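Local coordinates for periplasmic binding protein component of an ABC type zinc uptake transporter (Synechocystis sp., PDB 2OV3) that probably captures zinc in the periplasm and hands it to its ABC-type uptake transporter, at residues A[113-116]-A[117-121]; A[196-199]-A[200-204]; A[250-253]-A[254-258]. All coordinates share one frame; numbering follows the deposited sequence.

Interaction 1. Residues A[113-116]-A[117-121]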
loop_
_atom_site.group_PDB
_atom_site.type_symbol
_atom_site.label_atom_id
_atom_site.label_comp_id
_atom_site.label_asym_id
_atom_site.label_seq_id
_atom_site.Cartn_x
_atom_site.Cartn_y
_atom_site.Cartn_z
ATOM N N ALA A 113 4.938 11.328 -3.565
ATOM C CA ALA A 113 5.317 11.743 -4.907
ATOM C C ALA A 113 6.181 13.005 -4.868
ATOM O O ALA A 113 7.141 13.140 -5.632
ATOM C CB ALA A 113 4.078 11.982 -5.767
ATOM N N THR A 114 5.838 13.924 -3.973
ATOM C CA THR A 114 6.568 15.176 -3.841
ATOM C C THR A 114 8.014 14.936 -3.460
ATOM O O THR A 114 8.919 15.670 -3.867
ATOM C CB THR A 114 5.916 16.079 -2.779
ATOM O OG1 THR A 114 4.564 16.343 -3.155
ATOM C CG2 THR A 114 6.656 17.398 -2.664
ATOM N N THR A 115 8.243 13.904 -2.670
ATOM C CA THR A 115 9.602 13.592 -2.280
ATOM C C THR A 115 10.324 12.946 -3.456
ATOM O O THR A 115 11.513 13.180 -3.660
ATOM C CB THR A 115 9.622 12.652 -1.081
ATOM O OG1 THR A 115 9.023 13.316 0.046
ATOM C CG2 THR A 115 11.054 12.262 -0.740
ATOM N N ILE A 116 9.601 12.150 -4.238
ATOM C CA ILE A 116 10.216 11.488 -5.386
ATOM C C ILE A 116 10.660 12.499 -6.426
ATOM O O ILE A 116 11.792 12.460 -6.905
ATOM C CB ILE A 116 9.248 10.540 -6.091
ATOM C CG1 ILE A 116 8.721 9.492 -5.110
ATOM C CG2 ILE A 116 9.944 9.906 -7.282
ATOM C CD1 ILE A 116 9.787 8.847 -4.282
ATOM N N ALA A 117 9.733 13.382 -6.781
ATOM C CA ALA A 117 9.971 14.424 -7.767
ATOM C C ALA A 117 11.166 15.274 -7.352
ATOM O O ALA A 117 12.117 15.444 -8.117
ATOM C CB ALA A 117 8.725 15.290 -7.902
ATOM N N LYS A 118 11.114 15.797 -6.131
ATOM C CA LYS A 118 12.196 16.611 -5.620
ATOM C C LYS A 118 13.527 15.887 -5.838
ATOM O O LYS A 118 14.491 16.476 -6.323
ATOM C CB LYS A 118 11.981 16.883 -4.133
ATOM C CG LYS A 118 12.988 17.831 -3.515
ATOM C CD LYS A 118 12.716 18.033 -2.031
ATOM C CE LYS A 118 13.688 19.044 -1.434
ATOM N NZ LYS A 118 15.107 18.644 -1.682
ATOM N N GLU A 119 13.564 14.602 -5.504
ATOM C CA GLU A 119 14.776 13.816 -5.643
ATOM C C GLU A 119 15.185 13.538 -7.095
ATOM O O GLU A 119 16.372 13.489 -7.404
ATOM C CB GLU A 119 14.626 12.513 -4.857
ATOM C CG GLU A 119 14.415 12.759 -3.358
ATOM C CD GLU A 119 15.639 13.369 -2.683
ATOM O OE1 GLU A 119 16.575 12.604 -2.350
ATOM O OE2 GLU A 119 15.677 14.611 -2.502
ATOM N N LEU A 120 14.211 13.361 -7.981
ATOM C CA LEU A 120 14.506 13.119 -9.379
ATOM C C LEU A 120 15.064 14.392 -10.024
ATOM O O LEU A 120 15.886 14.331 -10.944
ATOM C CB LEU A 120 13.247 12.654 -10.127
ATOM C CG LEU A 120 12.737 11.225 -9.872
ATOM C CD1 LEU A 120 11.434 10.991 -10.626
ATOM C CD2 LEU A 120 13.793 10.204 -10.317
ATOM N N ALA A 121 14.621 15.546 -9.534
ATOM C CA ALA A 121 15.080 16.829 -10.060
ATOM C C ALA A 121 16.503 17.135 -9.622
ATOM O O ALA A 121 17.170 17.983 -10.208
ATOM C CB ALA A 121 14.158 17.946 -9.607
#
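Ile116 and Leu120 carry the apolar part of this contact, two buried side chains one turn apart on helix 106-123. They run side by side and point the same way. CG2 of Ile116 meets CD1 of Leu120 at 3.8 Å, and the branching CG of Leu120 also lies over the carbonyl oxygen of Ile116. The isoleucine offers this methyl because CG2 stands anti to the backbone N, while CG1 (chi1 -57°) sits beside that N and takes the longer arm outward, away from Leu120.

Beneath the side chains runs the i to i+4 ladder of an alpha-helix. Four rungs join the two segments; the one from Ala117 N to Ala113 O is almost straight at 2.8 Å, and that from Leu120 N to Ile116 O is as short. The other two are longer, 3.2 Å from Lys118 N to Thr114 O and 3.1 Å from Glu119 N to Thr115 O.

The polar ends find partners outside the two segments. Thr114 OG1 is hydrogen-bonded to the carbonyl of Lys110, one turn back, whereas Lys118 reaches forward and forms a salt bridge with Glu122. The chain of Glu119 bends at chi2 (-67°), and its carboxylate keeps a long, weak ion pair with Lys78 of strand 78-81.

Helix 106-123 is packed on several sides. Ala113 and Ala117 touch Ile19 of helix 10-20, and Ile116 and Leu120 share Leu16 of that helix. Helix 128-153 comes against the alanines and Leu120 through Phe138, Leu135 and Tyr131, while Ile80 of strand 78-81, an outermost strand of its parallel sheet, touches Ile116 and Glu119.

Interaction 2. Residues A[196-199]-A[200-204]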
loop_
_atom_site.group_PDB
_atom_site.type_symbol
_atom_site.label_atom_id
_atom_site.label_comp_id
_atom_site.label_asym_id
_atom_site.label_seq_id
_atom_site.Cartn_x
_atom_site.Cartn_y
_atom_site.Cartn_z
ATOM N N GLN A 196 -13.608 -14.300 18.769
ATOM C CA GLN A 196 -14.146 -13.031 19.224
ATOM C C GLN A 196 -14.450 -12.170 17.999
ATOM O O GLN A 196 -15.421 -11.416 17.986
ATOM C CB GLN A 196 -13.133 -12.313 20.110
ATOM C CG GLN A 196 -13.429 -10.844 20.308
ATOM C CD GLN A 196 -14.503 -10.602 21.344
ATOM O OE1 GLN A 196 -14.222 -10.583 22.548
ATOM N NE2 GLN A 196 -15.749 -10.424 20.887
ATOM N N LEU A 197 -13.608 -12.283 16.975
ATOM C CA LEU A 197 -13.805 -11.525 15.756
ATOM C C LEU A 197 -15.106 -11.969 15.090
ATOM O O LEU A 197 -15.914 -11.138 14.670
ATOM C CB LEU A 197 -12.608 -11.718 14.813
ATOM C CG LEU A 197 -12.661 -11.111 13.398
ATOM C CD1 LEU A 197 -11.242 -10.917 12.837
ATOM C CD2 LEU A 197 -13.462 -12.028 12.501
ATOM N N ILE A 198 -15.322 -13.279 15.012
ATOM C CA ILE A 198 -16.538 -13.811 14.400
ATOM C C ILE A 198 -17.802 -13.372 15.126
ATOM O O ILE A 198 -18.798 -13.029 14.489
ATOM C CB ILE A 198 -16.535 -15.339 14.368
ATOM C CG1 ILE A 198 -15.355 -15.833 13.533
ATOM C CG2 ILE A 198 -17.852 -15.851 13.783
ATOM C CD1 ILE A 198 -15.274 -17.329 13.435
ATOM N N ASP A 199 -17.781 -13.407 16.452
ATOM C CA ASP A 199 -18.960 -13.008 17.206
ATOM C C ASP A 199 -19.204 -11.517 17.067
ATOM O O ASP A 199 -20.346 -11.071 17.003
ATOM C CB ASP A 199 -18.820 -13.377 18.686
ATOM C CG ASP A 199 -18.773 -14.885 18.916
ATOM O OD1 ASP A 199 -19.391 -15.642 18.122
ATOM O OD2 ASP A 199 -18.134 -15.310 19.901
ATOM N N THR A 200 -18.128 -10.744 17.010
ATOM C CA THR A 200 -18.267 -9.305 16.868
ATOM C C THR A 200 -18.879 -9.008 15.506
ATOM O O THR A 200 -19.756 -8.152 15.372
ATOM C CB THR A 200 -16.904 -8.616 16.985
ATOM O OG1 THR A 200 -16.452 -8.694 18.342
ATOM C CG2 THR A 200 -17.003 -7.156 16.562
ATOM N N ALA A 201 -18.409 -9.740 14.502
ATOM C CA ALA A 201 -18.893 -9.588 13.139
ATOM C C ALA A 201 -20.384 -9.915 13.057
ATOM O O ALA A 201 -21.160 -9.130 12.527
ATOM C CB ALA A 201 -18.101 -10.499 12.204
ATOM N N LYS A 202 -20.781 -11.074 13.572
ATOM C CA LYS A 202 -22.189 -11.458 13.533
ATOM C C LYS A 202 -23.099 -10.398 14.159
ATOM O O LYS A 202 -24.132 -10.048 13.591
ATOM C CB LYS A 202 -22.416 -12.785 14.256
ATOM C CG LYS A 202 -21.784 -13.985 13.592
ATOM C CD LYS A 202 -22.174 -15.258 14.328
ATOM C CE LYS A 202 -21.617 -16.486 13.624
ATOM N NZ LYS A 202 -22.087 -17.767 14.233
ATOM N N GLU A 203 -22.708 -9.891 15.326
ATOM C CA GLU A 203 -23.500 -8.886 16.021
ATOM C C GLU A 203 -23.549 -7.547 15.305
ATOM O O GLU A 203 -24.508 -6.799 15.470
ATOM C CB GLU A 203 -22.973 -8.671 17.432
ATOM C CG GLU A 203 -23.079 -9.885 18.318
ATOM C CD GLU A 203 -22.134 -9.805 19.503
ATOM O OE1 GLU A 203 -22.073 -10.793 20.271
ATOM O OE2 GLU A 203 -21.456 -8.758 19.657
ATOM N N ASN A 204 -22.525 -7.231 14.519
ATOM C CA ASN A 204 -22.531 -5.964 13.800
ATOM C C ASN A 204 -23.015 -6.199 12.386
ATOM O O ASN A 204 -23.040 -5.288 11.556
ATOM C CB ASN A 204 -21.144 -5.330 13.757
ATOM C CG ASN A 204 -20.668 -4.890 15.117
ATOM O OD1 ASN A 204 -21.379 -4.196 15.854
ATOM N ND2 ASN A 204 -19.452 -5.276 15.459
HETATM O O HOH W 1 -20.607 -18.415 16.657
#
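The carbonyl oxygen of Gln196 is gripped twice by Thr200, from opposite faces of its carbonyl plane. The backbone N of Thr200 donates at 3.0 Å to Gln196 O, and its OG1 donates to the same oxygen at 2.9 Å. This is the familiar i to i-4 threonine bond of an alpha-helix, here in helix 193-204 of the domain built on the parallel sheet that includes strand 160-163. The hydroxyl can turn back because OG1 lies beside the backbone N (chi1 -71°). The Gln196 side chain crosses that of Thr200 at a slant; its bend at chi2 (80°) brings NE2 to 3.2 Å from Thr200 OG1. A valine in place of Thr200 would probably cost Gln196 O its second, hydroxyl donor and put a methyl where the hydroxyl meets the glutamine amide.

Three further rungs follow, Ala201 N to Leu197 O, Lys202 N to Ile198 O and Glu203 N to Asp199 O. The buried face of the helix carries Ile198 and Ala201 onto Ile227 of helix 218-227, and Leu197 lies against Ile182. At the edge of that face, exposed Lys202 runs extended alongside buried Ile198, with CE 3.8 Å from Ile198 CG2. Its ammonium does not touch Asp199: NZ and OD1 are 5.2 Å apart. A water joins them instead, accepting from Lys202 NZ at 2.9 Å and donating weakly to Asp199 OD1 at 3.4 Å.

Interaction 3. Residues A[250-253]-A[254-258]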
loop_
_atom_site.group_PDB
_atom_site.type_symbol
_atom_site.label_atom_id
_atom_site.label_comp_id
_atom_site.label_asym_id
_atom_site.label_seq_id
_atom_site.Cartn_x
_atom_site.Cartn_y
_atom_site.Cartn_z
ATOM N N GLN A 250 -15.466 0.853 -3.606
ATOM C CA GLN A 250 -16.765 0.383 -4.086
ATOM C C GLN A 250 -17.196 -0.934 -3.458
ATOM O O GLN A 250 -18.385 -1.136 -3.177
ATOM C CB GLN A 250 -16.761 0.248 -5.616
ATOM C CG GLN A 250 -18.159 0.082 -6.192
ATOM C CD GLN A 250 -19.135 1.100 -5.605
ATOM O OE1 GLN A 250 -18.905 2.317 -5.663
ATOM N NE2 GLN A 250 -20.222 0.603 -5.022
ATOM N N LYS A 251 -16.240 -1.839 -3.255
ATOM C CA LYS A 251 -16.554 -3.125 -2.632
ATOM C C LYS A 251 -16.935 -2.840 -1.177
ATOM O O LYS A 251 -17.952 -3.332 -0.693
ATOM C CB LYS A 251 -15.344 -4.067 -2.705
ATOM C CG LYS A 251 -14.938 -4.433 -4.110
ATOM C CD LYS A 251 -14.074 -5.691 -4.144
ATOM C CE LYS A 251 -13.861 -6.163 -5.584
ATOM N NZ LYS A 251 -12.967 -7.364 -5.666
ATOM N N ILE A 252 -16.116 -2.037 -0.493
ATOM C CA ILE A 252 -16.397 -1.674 0.886
ATOM C C ILE A 252 -17.844 -1.176 0.912
ATOM O O ILE A 252 -18.684 -1.728 1.613
ATOM C CB ILE A 252 -15.485 -0.520 1.409
ATOM C CG1 ILE A 252 -14.011 -0.959 1.468
ATOM C CG2 ILE A 252 -15.975 -0.050 2.781
ATOM C CD1 ILE A 252 -13.754 -2.218 2.274
ATOM N N ALA A 253 -18.131 -0.153 0.114
ATOM C CA ALA A 253 -19.465 0.433 0.051
ATOM C C ALA A 253 -20.583 -0.566 -0.197
ATOM O O ALA A 253 -21.640 -0.478 0.425
ATOM C CB ALA A 253 -19.506 1.535 -1.005
ATOM N N ASN A 254 -20.371 -1.515 -1.098
ATOM C CA ASN A 254 -21.414 -2.498 -1.361
ATOM C C ASN A 254 -21.682 -3.334 -0.124
ATOM O O ASN A 254 -22.810 -3.749 0.134
ATOM C CB ASN A 254 -21.022 -3.427 -2.512
ATOM C CG ASN A 254 -20.981 -2.712 -3.837
ATOM O OD1 ASN A 254 -21.700 -1.734 -4.048
ATOM N ND2 ASN A 254 -20.147 -3.195 -4.745
ATOM N N ALA A 255 -20.628 -3.559 0.650
ATOM C CA ALA A 255 -20.720 -4.360 1.856
ATOM C C ALA A 255 -21.170 -3.589 3.103
ATOM O O ALA A 255 -21.837 -4.156 3.971
ATOM C CB ALA A 255 -19.381 -5.029 2.117
ATOM N N ASN A 256 -20.816 -2.309 3.188
ATOM C CA ASN A 256 -21.151 -1.497 4.360
ATOM C C ASN A 256 -22.402 -0.630 4.239
ATOM O O ASN A 256 -22.631 0.245 5.068
ATOM C CB ASN A 256 -19.962 -0.610 4.732
ATOM C CG ASN A 256 -18.795 -1.395 5.289
ATOM O OD1 ASN A 256 -17.983 -0.851 6.037
ATOM N ND2 ASN A 256 -18.695 -2.668 4.931
ATOM N N SER A 257 -23.209 -0.882 3.216
ATOM C CA SER A 257 -24.434 -0.118 3.002
ATOM C C SER A 257 -25.626 -0.966 3.395
ATOM O O SER A 257 -25.504 -2.187 3.536
ATOM C CB SER A 257 -24.588 0.263 1.527
ATOM O OG SER A 257 -23.542 1.110 1.092
ATOM N N ALA A 258 -26.778 -0.321 3.562
ATOM C CA ALA A 258 -27.998 -1.043 3.900
ATOM C C ALA A 258 -28.065 -2.172 2.873
ATOM O O ALA A 258 -27.966 -1.927 1.677
ATOM C CB ALA A 258 -29.206 -0.128 3.768
#
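Gln250 and Asn254 cross at a slant on one face of helix 241-256, their amide planes turned 51° against each other. NE2 of Gln250 donates to OD1 of Asn254 at 2.9 Å. The acceptor lies in the plane of the glutamine amide, but the donor stands above the asparagine carbonyl plane instead of on a lone pair, and the bond is bent to 137° at the hydrogen. Gln250 arrives there by folding: CG is anti to the backbone N (chi1 -167°), and the bend at chi2 swings the amide forward along the helix. Asn254 sends its own CG back beside its backbone N, which sets the carboxamide close over Gln250 O, the acceptor of Asn254 N at 2.9 Å, so backbone and side chain both join the pair.

On another face Ile252 and Asn256 lie side by side and point the same way, the isoleucine presenting CG2 to the asparagine side chain. The backbone bonding shifts here, from i to i-4 alone toward an added weak i to i-3 bond, as is common near the C-terminal end of an alpha-helix. Ala255 N bonds to Lys251 O at 3.0 Å and adds the weak bond to Ile252 O, which also accepts from Asn256 N at 2.7 Å. Ser257, in the loop that follows, turns its hydroxyl back: OG donates to Ala253 O at 2.6 Å and gives that carbonyl a partner near the helix end.

Around this end, Ile252 and Ala255 rest on Phe210 of strand 208-212, Ala253 touches Ile152 of helix 128-153, and Lys251 stretches away to give its NZ to the carbonyl of Leu233. Gln259 NE2 bonds to the carbonyls of Asn254 and Ser257.

Overall arrangement
All three contacts are single-helix, one-turn contacts, and none touches another. Interaction 1 is the most buried: its side-chain contact is an isoleucine-leucine pair within packed helices beside the sheet that ends in strand 78-81. Interactions 2 and 3 lie on the opposite side of the chain's centre, with centres about 18 Å apart, and flank the sheet containing strands 160-163 and 208-212; both are partly buried, and their outer faces use polar side chains, hydroxyl and water in one, paired amides in the other. Helix 128-153 connects the two regions, touching interaction 1 near Leu135 and interaction 3 at Ile152. Interaction 3 also runs into the loop after its helix, where a serine hydroxyl joins in.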